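Local coordinates for endo-N-acetyl-beta-D-glucosaminidase (PDB 4AC1), which cleaves N-linked glycans within their N,N'-diacetylchitobiose core and is responsible for deglycosylating the cellulases of the fungus that makes it, at residues T63-T68 and F117-M122; D125-M130 and N187-S192; Q133-L138 and T173-T178. All blocks are in the same frame, centred on the assembly; numbering follows the deposited sequence. Where two conformers were deposited one is given.

Contact 1: T63-T68 and F117-M122. With NAG (2-acetamido-2-deoxy-beta-D-glucopyranose), chain C.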
loop_
_atom_site.group_PDB
_atom_site.type_symbol
_atom_site.label_atom_id
_atom_site.label_comp_id
_atom_site.label_asym_id
_atom_site.label_seq_id
_atom_site.Cartn_x
_atom_site.Cartn_y
_atom_site.Cartn_z
ATOM N N THR A 63 -7.906 5.535 19.208
ATOM C CA THR A 63 -7.037 6.670 18.892
ATOM C C THR A 63 -6.818 6.710 17.380
ATOM O O THR A 63 -6.968 7.739 16.751
ATOM C CB THR A 63 -5.672 6.598 19.639
ATOM O OG1 THR A 63 -5.885 6.467 21.059
ATOM C CG2 THR A 63 -4.826 7.842 19.359
ATOM N N LEU A 64 -6.479 5.552 16.809
ATOM C CA LEU A 64 -6.230 5.447 15.372
ATOM C C LEU A 64 -7.397 6.010 14.545
ATOM O O LEU A 64 -7.207 6.902 13.719
ATOM C CB LEU A 64 -5.935 3.989 15.009
ATOM C CG LEU A 64 -5.400 3.673 13.611
ATOM C CD1 LEU A 64 -4.710 2.318 13.608
ATOM C CD2 LEU A 64 -6.514 3.712 12.583
ATOM N N TRP A 65 -8.613 5.506 14.778
ATOM C CA TRP A 65 -9.742 5.903 13.928
ATOM C C TRP A 65 -10.130 7.356 14.151
ATOM O O TRP A 65 -10.504 8.040 13.213
ATOM C CB TRP A 65 -10.942 4.956 14.051
ATOM C CG TRP A 65 -10.637 3.563 13.550
ATOM C CD1 TRP A 65 -10.676 2.395 14.279
ATOM C CD2 TRP A 65 -10.194 3.189 12.228
ATOM N NE1 TRP A 65 -10.314 1.328 13.488
ATOM C CE2 TRP A 65 -10.009 1.787 12.231
ATOM C CE3 TRP A 65 -9.953 3.901 11.043
ATOM C CZ2 TRP A 65 -9.584 1.086 11.097
ATOM C CZ3 TRP A 65 -9.522 3.192 9.915
ATOM C CH2 TRP A 65 -9.348 1.807 9.956
ATOM N N ASN A 66 -10.023 7.827 15.396
ATOM C CA ASN A 66 -10.236 9.245 15.662
ATOM C C ASN A 66 -9.255 10.144 14.902
ATOM O O ASN A 66 -9.647 11.169 14.338
ATOM C CB ASN A 66 -10.196 9.532 17.154
ATOM C CG ASN A 66 -11.539 9.329 17.793
ATOM O OD1 ASN A 66 -12.409 10.180 17.682
ATOM N ND2 ASN A 66 -11.723 8.196 18.439
ATOM N N GLU A 67 -7.992 9.733 14.853
ATOM C CA GLU A 67 -6.986 10.498 14.109
ATOM C C GLU A 67 -7.235 10.501 12.596
ATOM O O GLU A 67 -6.936 11.480 11.909
ATOM C CB GLU A 67 -5.562 10.012 14.422
ATOM C CG GLU A 67 -5.128 10.334 15.852
ATOM C CD GLU A 67 -3.650 10.128 16.095
ATOM O OE1 GLU A 67 -3.033 9.281 15.416
ATOM O OE2 GLU A 67 -3.107 10.832 16.982
ATOM N N THR A 68 -7.791 9.412 12.061
ATOM C CA THR A 68 -7.996 9.368 10.601
ATOM C C THR A 68 -8.901 10.489 10.084
ATOM O O THR A 68 -8.735 10.946 8.954
ATOM C CB THR A 68 -8.508 8.001 10.065
ATOM O OG1 THR A 68 -9.824 7.741 10.561
ATOM C CG2 THR A 68 -7.556 6.846 10.425
ATOM N N PHE A 117 -15.406 1.798 8.760
ATOM C CA PHE A 117 -14.215 2.553 9.163
ATOM C C PHE A 117 -13.920 3.691 8.206
ATOM O O PHE A 117 -12.913 4.385 8.332
ATOM C CB PHE A 117 -13.061 1.593 9.462
ATOM C CG PHE A 117 -13.397 0.690 10.601
ATOM C CD1 PHE A 117 -13.351 1.163 11.910
ATOM C CD2 PHE A 117 -13.924 -0.571 10.368
ATOM C CE1 PHE A 117 -13.752 0.364 12.974
ATOM C CE2 PHE A 117 -14.324 -1.380 11.434
ATOM C CZ PHE A 117 -14.236 -0.902 12.736
ATOM N N GLN A 118 -14.857 3.898 7.284
ATOM C CA GLN A 118 -14.892 5.063 6.407
ATOM C C GLN A 118 -13.605 5.203 5.587
ATOM O O GLN A 118 -13.059 6.298 5.406
ATOM C CB GLN A 118 -15.263 6.329 7.201
ATOM C CG GLN A 118 -16.649 6.208 7.855
ATOM C CD GLN A 118 -17.066 7.409 8.687
ATOM O OE1 GLN A 118 -16.244 8.106 9.270
ATOM N NE2 GLN A 118 -18.370 7.632 8.769
ATOM N N LEU A 119 -13.157 4.069 5.059
ATOM C CA LEU A 119 -11.947 4.034 4.246
ATOM C C LEU A 119 -12.217 4.534 2.844
ATOM O O LEU A 119 -13.310 4.343 2.307
ATOM C CB LEU A 119 -11.393 2.615 4.186
ATOM C CG LEU A 119 -11.013 2.004 5.537
ATOM C CD1 LEU A 119 -10.551 0.570 5.339
ATOM C CD2 LEU A 119 -9.933 2.817 6.260
ATOM N N GLU A 120 -11.216 5.165 2.252
ATOM C CA GLU A 120 -11.361 5.770 0.935
ATOM C C GLU A 120 -10.742 4.921 -0.160
ATOM O O GLU A 120 -10.770 5.283 -1.330
ATOM C CB GLU A 120 -10.756 7.170 0.948
ATOM C CG GLU A 120 -11.420 8.019 2.024
ATOM C CD GLU A 120 -11.015 9.461 2.018
ATOM O OE1 GLU A 120 -9.859 9.775 2.384
ATOM O OE2 GLU A 120 -11.872 10.300 1.678
ATOM N N GLY A 121 -10.191 3.783 0.235
ATOM C CA GLY A 121 -9.593 2.861 -0.707
ATOM C C GLY A 121 -9.124 1.621 0.000
ATOM O O GLY A 121 -9.110 1.544 1.228
ATOM N N MET A 122 -8.775 0.627 -0.800
ATOM C CA MET A 122 -8.249 -0.634 -0.315
ATOM C C MET A 122 -7.088 -1.104 -1.193
ATOM O O MET A 122 -7.217 -1.200 -2.413
ATOM C CB MET A 122 -9.368 -1.695 -0.246
ATOM C CG MET A 122 -8.947 -3.045 0.358
ATOM S SD MET A 122 -8.327 -2.995 2.057
ATOM C CE MET A 122 -9.637 -2.065 2.839
HETATM C C1 NAG C . -12.973 7.912 19.100
HETATM C C2 NAG C . -13.868 6.890 18.393
HETATM C C3 NAG C . -15.147 6.664 19.194
HETATM C C4 NAG C . -14.772 6.234 20.608
HETATM C C5 NAG C . -13.826 7.266 21.225
HETATM C C6 NAG C . -13.314 6.809 22.582
HETATM C C7 NAG C . -13.901 6.481 16.005
HETATM C C8 NAG C . -14.221 7.021 14.648
HETATM N N2 NAG C . -14.148 7.299 17.032
HETATM O O3 NAG C . -15.933 5.681 18.557
HETATM O O4 NAG C . -15.923 6.109 21.422
HETATM O O5 NAG C . -12.682 7.462 20.399
HETATM O O6 NAG C . -12.802 7.934 23.264
HETATM O O7 NAG C . -13.431 5.352 16.136
HETATM O O HOH W 1 -11.071 6.626 8.127
#
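Trp65 and Phe117 meet in the outer layer of the beta/alpha barrel of glycoside hydrolase family 18. Trp65 lies on helix 62-73. Phe117 is at the point where helix 100-116 gives way to the turn before strand 121-125. The two side chains stand roughly perpendicular. The five-membered ring of Trp65 and the Phe117 ring are tilted by 31°, so the pair is neither a parallel stack nor an edge-to-face one. Phe117 approaches one face of the indole with its CD1, which lies 3.4 Å from Trp65 CE2 and sits toward the rim. Its CB makes a CH-pi contact over the six-membered ring of Trp65, 3.8 Å from the centroid. Phe117 thus lays both CB and the ring carbon CD1 on the same indole. Leu64 CD2 covers the opposite face, over its centre. Trp65 has CG anti to its own carbonyl carbon (chi1 -65°), and this turns the indole off the helix toward Phe117. At the far end of the indole, Leu119 CD2 comes within 3.7 Å of Trp65 CZ3, approaching obliquely. The indole NE1 is satisfied outside the two segments, by the carbonyl of Pro56, which Phe117 also touches. On the inner side Trp65 packs on Val38 and Phe41 of strand 35-42.

Gln118, with positive phi, is the C-prime residue of a Schellman motif that ends helix 100-116. The neighbouring Asn66 carries an N-linked sugar, whose acetyl oxygen O7 lies 3.3 Å from Trp65 CB. Beside the indole, in its plane, stands Thr68 OG1, which donates to Trp65 O at 2.8 Å. A water links the segments, donating to Thr68 OG1 and to Phe117 O at 2.9 Å.

Contact 2: D125-M130 and N187-S192. With ZN (zinc ion), chain G; ACT (acetate ion), chain D.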
loop_
_atom_site.group_PDB
_atom_site.type_symbol
_atom_site.label_atom_id
_atom_site.label_comp_id
_atom_site.label_asym_id
_atom_site.label_seq_id
_atom_site.Cartn_x
_atom_site.Cartn_y
_atom_site.Cartn_z
ATOM N N ASP A 125 -2.699 -6.454 -0.962
ATOM C CA ASP A 125 -1.280 -6.816 -0.893
ATOM C C ASP A 125 -1.180 -8.324 -0.806
ATOM O O ASP A 125 -1.213 -8.914 0.271
ATOM C CB ASP A 125 -0.644 -6.133 0.317
ATOM C CG ASP A 125 0.860 -6.310 0.401
ATOM O OD1 ASP A 125 1.483 -7.016 -0.421
ATOM O OD2 ASP A 125 1.425 -5.736 1.367
ATOM N N VAL A 126 -1.109 -8.953 -1.968
ATOM C CA VAL A 126 -1.270 -10.397 -2.071
ATOM C C VAL A 126 0.101 -11.062 -2.038
ATOM O O VAL A 126 0.879 -10.974 -2.992
ATOM C CB VAL A 126 -2.043 -10.771 -3.361
ATOM C CG1 VAL A 126 -2.237 -12.280 -3.441
ATOM C CG2 VAL A 126 -3.399 -10.038 -3.407
ATOM N N GLU A 127 0.415 -11.671 -0.902
ATOM C CA GLU A 127 1.731 -12.259 -0.696
ATOM C C GLU A 127 1.695 -13.793 -0.645
ATOM O O GLU A 127 2.709 -14.427 -0.342
ATOM C CB GLU A 127 2.427 -11.663 0.538
ATOM C CG GLU A 127 2.755 -10.177 0.437
ATOM C CD GLU A 127 3.519 -9.653 1.648
ATOM O OE1 GLU A 127 4.139 -10.462 2.370
ATOM O OE2 GLU A 127 3.508 -8.433 1.877
ATOM N N GLN A 128 0.541 -14.383 -0.945
ATOM C CA GLN A 128 0.429 -15.840 -1.142
ATOM C C GLN A 128 -0.361 -16.041 -2.429
ATOM O O GLN A 128 -1.035 -15.111 -2.869
ATOM C CB GLN A 128 -0.266 -16.547 0.034
ATOM C CG GLN A 128 0.385 -16.322 1.387
ATOM C CD GLN A 128 -0.015 -14.991 2.021
ATOM O OE1 GLN A 128 -1.155 -14.542 1.895
ATOM N NE2 GLN A 128 0.932 -14.363 2.707
ATOM N N PRO A 129 -0.289 -17.243 -3.041
ATOM C CA PRO A 129 -0.974 -17.416 -4.330
ATOM C C PRO A 129 -2.496 -17.261 -4.275
ATOM O O PRO A 129 -3.154 -17.783 -3.360
ATOM C CB PRO A 129 -0.597 -18.845 -4.736
ATOM C CG PRO A 129 0.722 -19.071 -4.068
ATOM C CD PRO A 129 0.578 -18.397 -2.731
ATOM N N MET A 130 -3.029 -16.518 -5.243
ATOM C CA MET A 130 -4.469 -16.373 -5.466
ATOM C C MET A 130 -4.711 -16.581 -6.956
ATOM O O MET A 130 -3.896 -16.142 -7.775
ATOM C CB MET A 130 -4.955 -14.980 -5.040
ATOM C CG MET A 130 -6.448 -14.789 -5.121
ATOM S SD MET A 130 -6.917 -13.128 -4.623
ATOM C CE MET A 130 -8.646 -13.381 -4.183
ATOM N N ASN A 187 1.574 -0.336 -5.742
ATOM C CA ASN A 187 2.544 -0.064 -4.684
ATOM C C ASN A 187 3.668 -1.063 -4.856
ATOM O O ASN A 187 3.641 -2.162 -4.296
ATOM C CB ASN A 187 1.872 -0.243 -3.325
ATOM C CG ASN A 187 0.864 0.837 -3.042
ATOM O OD1 ASN A 187 1.215 2.020 -2.977
ATOM N ND2 ASN A 187 -0.404 0.441 -2.895
ATOM N N THR A 188 4.646 -0.691 -5.671
ATOM C CA THR A 188 5.556 -1.692 -6.219
ATOM C C THR A 188 6.749 -1.893 -5.289
ATOM O O THR A 188 7.453 -0.939 -4.946
ATOM C CB THR A 188 5.961 -1.325 -7.662
ATOM O OG1 THR A 188 4.781 -1.157 -8.459
ATOM C CG2 THR A 188 6.770 -2.422 -8.313
ATOM N N GLN A 189 6.932 -3.132 -4.832
ATOM C CA GLN A 189 7.917 -3.397 -3.786
ATOM C C GLN A 189 9.320 -3.598 -4.375
ATOM O O GLN A 189 9.652 -4.693 -4.848
ATOM C CB GLN A 189 7.487 -4.596 -2.933
ATOM C CG GLN A 189 6.022 -4.551 -2.494
ATOM C CD GLN A 189 5.678 -5.582 -1.436
ATOM O OE1 GLN A 189 6.468 -5.811 -0.525
ATOM N NE2 GLN A 189 4.512 -6.206 -1.543
ATOM N N PHE A 190 10.121 -2.527 -4.361
ATOM C CA PHE A 190 11.529 -2.568 -4.786
ATOM C C PHE A 190 12.425 -2.914 -3.592
ATOM O O PHE A 190 13.278 -2.115 -3.161
ATOM C CB PHE A 190 11.973 -1.230 -5.407
ATOM C CG PHE A 190 11.312 -0.901 -6.732
ATOM C CD1 PHE A 190 10.058 -0.284 -6.778
ATOM C CD2 PHE A 190 11.962 -1.181 -7.933
ATOM C CE1 PHE A 190 9.463 0.027 -7.995
ATOM C CE2 PHE A 190 11.377 -0.869 -9.157
ATOM C CZ PHE A 190 10.123 -0.258 -9.186
ATOM N N TYR A 191 12.224 -4.108 -3.058
ATOM C CA TYR A 191 12.986 -4.589 -1.910
ATOM C C TYR A 191 12.787 -6.091 -1.760
ATOM O O TYR A 191 12.080 -6.702 -2.570
ATOM C CB TYR A 191 12.634 -3.818 -0.628
ATOM C CG TYR A 191 11.165 -3.574 -0.338
ATOM C CD1 TYR A 191 10.403 -4.492 0.394
ATOM C CD2 TYR A 191 10.563 -2.357 -0.692
ATOM C CE1 TYR A 191 9.051 -4.239 0.716
ATOM C CE2 TYR A 191 9.233 -2.089 -0.375
ATOM C CZ TYR A 191 8.482 -3.025 0.323
ATOM O OH TYR A 191 7.170 -2.716 0.623
ATOM N N SER A 192 13.443 -6.677 -0.753
ATOM C CA SER A 192 13.355 -8.111 -0.447
ATOM C C SER A 192 13.934 -8.999 -1.540
ATOM O O SER A 192 13.713 -10.212 -1.544
ATOM C CB SER A 192 11.918 -8.522 -0.109
ATOM O OG SER A 192 11.487 -7.803 1.025
HETATM ZN ZN ZN G . 4.779 -7.213 2.928
HETATM C C ACT D . 4.515 -4.492 1.664
HETATM O O ACT D . 5.690 -4.335 2.059
HETATM O OXT ACT D . 4.038 -5.643 1.782
HETATM C CH3 ACT D . 3.750 -3.359 1.061
HETATM O O HOH W 2 5.223 -8.604 4.125
HETATM O O HOH W 3 6.472 -7.388 1.460
HETATM O O HOH W 4 3.247 -6.625 4.300
HETATM O O HOH W 5 6.119 -5.962 4.096
#
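Asp125 and Gln189 face each other across a site that holds a zinc ion and an acetate, the latter probably from the crystallisation liquor. Asp125 and Glu127 belong to the DxDxE signature of family 18, whose glutamate acts as the general acid in relatives. Gln189 can be followed outward. Its CB rests over one face of the Tyr191 ring, toward the rim. The chain then runs extended beyond CG (chi2 -169°). CD comes 3.5 Å from the acetate C. OE1 lies 3.1 Å from the acetate O, and NE2 lies 3.3 Å from Asp125 OD1. The firm partner of NE2 is the carbonyl of Ala155. The Asp125 carboxylate and the Gln189 amide stand 79° apart. Asp125 OD2 is 2.6 Å from acetate OXT. Replacing Asp125 with an alanine would probably leave the acetate without its carboxylate neighbour and open a gap beside it.

Zinc is bound by Glu127 OE2, acetate OXT and four waters. The other acetate oxygen accepts a hydrogen bond from Tyr191 OH at 2.6 Å. A second zinc ion lies about 2 Å from the nearest side-chain atom of Gln189. Gln189 ends strand 185-189, between strands 151-154 and 216-221. Beyond it Tyr191 packs on Met253 and Trp255 of strand 251-255, while Phe190 turns to helix 201-208.

Contact 3: Q133-L138 and T173-T178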
loop_
_atom_site.group_PDB
_atom_site.type_symbol
_atom_site.label_atom_id
_atom_site.label_comp_id
_atom_site.label_asym_id
_atom_site.label_seq_id
_atom_site.Cartn_x
_atom_site.Cartn_y
_atom_site.Cartn_z
ATOM N N GLN A 133 -8.860 -15.789 -11.549
ATOM C CA GLN A 133 -10.291 -15.547 -11.438
ATOM C C GLN A 133 -10.627 -14.849 -10.113
ATOM O O GLN A 133 -11.475 -13.957 -10.068
ATOM C CB GLN A 133 -11.064 -16.859 -11.542
ATOM C CG GLN A 133 -12.567 -16.655 -11.579
ATOM C CD GLN A 133 -13.359 -17.941 -11.470
ATOM O OE1 GLN A 133 -12.802 -19.014 -11.245
ATOM N NE2 GLN A 133 -14.678 -17.832 -11.613
ATOM N N GLY A 134 -9.971 -15.289 -9.044
ATOM C CA GLY A 134 -10.206 -14.726 -7.714
ATOM C C GLY A 134 -9.843 -13.249 -7.586
ATOM O O GLY A 134 -10.638 -12.441 -7.093
ATOM N N ILE A 135 -8.645 -12.877 -8.039
ATOM C CA ILE A 135 -8.243 -11.469 -7.943
ATOM C C ILE A 135 -9.074 -10.605 -8.869
ATOM O O ILE A 135 -9.486 -9.507 -8.492
ATOM C CB ILE A 135 -6.700 -11.233 -8.145
ATOM C CG1 ILE A 135 -6.301 -9.805 -7.734
ATOM C CG2 ILE A 135 -6.263 -11.539 -9.578
ATOM C CD1 ILE A 135 -6.580 -9.493 -6.250
ATOM N N ASP A 136 -9.345 -11.110 -10.073
ATOM C CA ASP A 136 -10.160 -10.352 -11.019
ATOM C C ASP A 136 -11.553 -10.063 -10.438
ATOM O O ASP A 136 -12.059 -8.939 -10.532
ATOM C CB ASP A 136 -10.293 -11.088 -12.361
ATOM C CG ASP A 136 -8.981 -11.178 -13.157
ATOM O OD1 ASP A 136 -7.891 -10.750 -12.708
ATOM O OD2 ASP A 136 -9.047 -11.721 -14.284
ATOM N N ARG A 137 -12.172 -11.088 -9.848
ATOM C CA ARG A 137 -13.476 -10.946 -9.221
ATOM C C ARG A 137 -13.424 -9.945 -8.079
ATOM O O ARG A 137 -14.293 -9.092 -7.967
ATOM C CB ARG A 137 -13.976 -12.299 -8.708
ATOM C CG ARG A 137 -15.249 -12.207 -7.867
ATOM C CD ARG A 137 -15.772 -13.557 -7.424
ATOM N NE ARG A 137 -14.837 -14.281 -6.568
ATOM C CZ ARG A 137 -15.039 -15.515 -6.114
ATOM N NH1 ARG A 137 -16.142 -16.169 -6.453
ATOM N NH2 ARG A 137 -14.136 -16.101 -5.337
ATOM N N LEU A 138 -12.416 -10.051 -7.222
ATOM C CA LEU A 138 -12.352 -9.180 -6.061
ATOM C C LEU A 138 -12.295 -7.709 -6.452
ATOM O O LEU A 138 -13.006 -6.880 -5.893
ATOM C CB LEU A 138 -11.150 -9.558 -5.201
ATOM C CG LEU A 138 -10.909 -8.772 -3.912
ATOM C CD1 LEU A 138 -12.144 -8.766 -2.990
ATOM C CD2 LEU A 138 -9.686 -9.340 -3.205
ATOM N N THR A 173 0.312 -8.838 -15.445
ATOM C CA THR A 173 0.073 -8.327 -16.796
ATOM C C THR A 173 -1.330 -8.711 -17.257
ATOM O O THR A 173 -2.016 -7.883 -17.847
ATOM C CB THR A 173 1.107 -8.773 -17.827
ATOM O OG1 THR A 173 1.266 -10.184 -17.731
ATOM C CG2 THR A 173 2.454 -8.070 -17.606
ATOM N N ALA A 174 -1.792 -9.921 -16.945
ATOM C CA ALA A 174 -3.177 -10.299 -17.253
ATOM C C ALA A 174 -4.152 -9.406 -16.480
ATOM O O ALA A 174 -5.129 -8.914 -17.047
ATOM C CB ALA A 174 -3.420 -11.754 -16.925
ATOM N N LEU A 175 -3.896 -9.209 -15.184
ATOM C CA LEU A 175 -4.728 -8.321 -14.359
ATOM C C LEU A 175 -4.810 -6.906 -14.928
ATOM O O LEU A 175 -5.901 -6.312 -14.997
ATOM C CB LEU A 175 -4.207 -8.278 -12.923
ATOM C CG LEU A 175 -5.008 -7.443 -11.920
ATOM C CD1 LEU A 175 -6.403 -7.995 -11.751
ATOM C CD2 LEU A 175 -4.287 -7.398 -10.584
ATOM N N GLN A 176 -3.665 -6.356 -15.327
ATOM C CA GLN A 176 -3.650 -5.012 -15.896
ATOM C C GLN A 176 -4.520 -4.969 -17.157
ATOM O O GLN A 176 -5.279 -4.013 -17.363
ATOM C CB GLN A 176 -2.211 -4.529 -16.170
ATOM C CG GLN A 176 -2.094 -3.264 -17.037
ATOM C CD GLN A 176 -2.736 -2.030 -16.424
ATOM O OE1 GLN A 176 -2.626 -1.782 -15.218
ATOM N NE2 GLN A 176 -3.380 -1.226 -17.256
ATOM N N GLN A 177 -4.436 -6.006 -17.986
ATOM C CA GLN A 177 -5.255 -6.023 -19.201
ATOM C C GLN A 177 -6.765 -6.019 -18.924
ATOM O O GLN A 177 -7.513 -5.263 -19.544
ATOM C CB GLN A 177 -4.888 -7.200 -20.094
ATOM C CG GLN A 177 -3.472 -7.098 -20.657
ATOM C CD GLN A 177 -3.174 -8.115 -21.733
ATOM O OE1 GLN A 177 -4.083 -8.623 -22.386
ATOM N NE2 GLN A 177 -1.891 -8.410 -21.935
ATOM N N THR A 178 -7.217 -6.850 -17.987
ATOM C CA THR A 178 -8.661 -7.055 -17.761
ATOM C C THR A 178 -9.264 -6.073 -16.744
ATOM O O THR A 178 -10.414 -5.646 -16.901
ATOM C CB THR A 178 -8.968 -8.508 -17.338
ATOM O OG1 THR A 178 -8.199 -8.822 -16.177
ATOM C CG2 THR A 178 -8.610 -9.496 -18.434
HETATM O O HOH W 6 -6.918 -11.378 -15.797
#
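Two outer helices of the barrel, 132-146 and 172-179, meet here through Ile135 and Asp136 on one and Leu175 and Thr178 on the other. Their short segments run in roughly the same direction, 34° apart, with axes 10.6 Å from each other at closest approach. Leu175 makes most of the apolar contact. Its CG is anti to the backbone N (chi1 -177°), which carries CD1 into the groove between the helices. There CD1 lies 3.3 Å from Asp136 OD1 and 4.2 Å from Ile135 CG2. The Ile135 side chain lies nearly square to that of Leu175. The Asp136 and Leu175 side chains instead run alongside one another, pointing opposite ways.

The two helices belong to successive beta-alpha-beta crossovers that share strand 151-154. Helix 132-146 leads into that strand and helix 172-179 follows it. Ile135 and Leu175 both reach Leu154 of the strand, so the interface closes over the barrel wall on its inner side.

Toward the surface the contact becomes polar. Asp136 and Thr178 do not bond directly; OD2 and OG1 are 3.6 Å apart. A water sits between them and donates to Asp136 OD2 at 2.6 Å and to Thr178 OG1 at 2.9 Å. The second carboxylate oxygen, Asp136 OD1, accepts a hydrogen bond from Gln132 NE2, one turn earlier on the same helix.

In the fold
All three contacts belong to one beta/alpha barrel. Contact 1 closes first along the chain. Contact 2 opens next, and contact 3 falls within the span between its two segments. Contacts 1 and 2 share strand 121-125 and lie on opposite sides of the chain's centre, with their own centres about 23 Å apart. Contacts 2 and 3 are nearer, about 15 Å between centres, and touch where Met130 SD packs against Ile135 N at 3.8 Å. Contacts 1 and 3 do not touch, their centres about 27 Å apart. Contact 1 joins helix 62-73 to a turn, contact 3 joins two outer helices, and contact 2 sits at the C-terminal ends of strands 121-125 and 185-189.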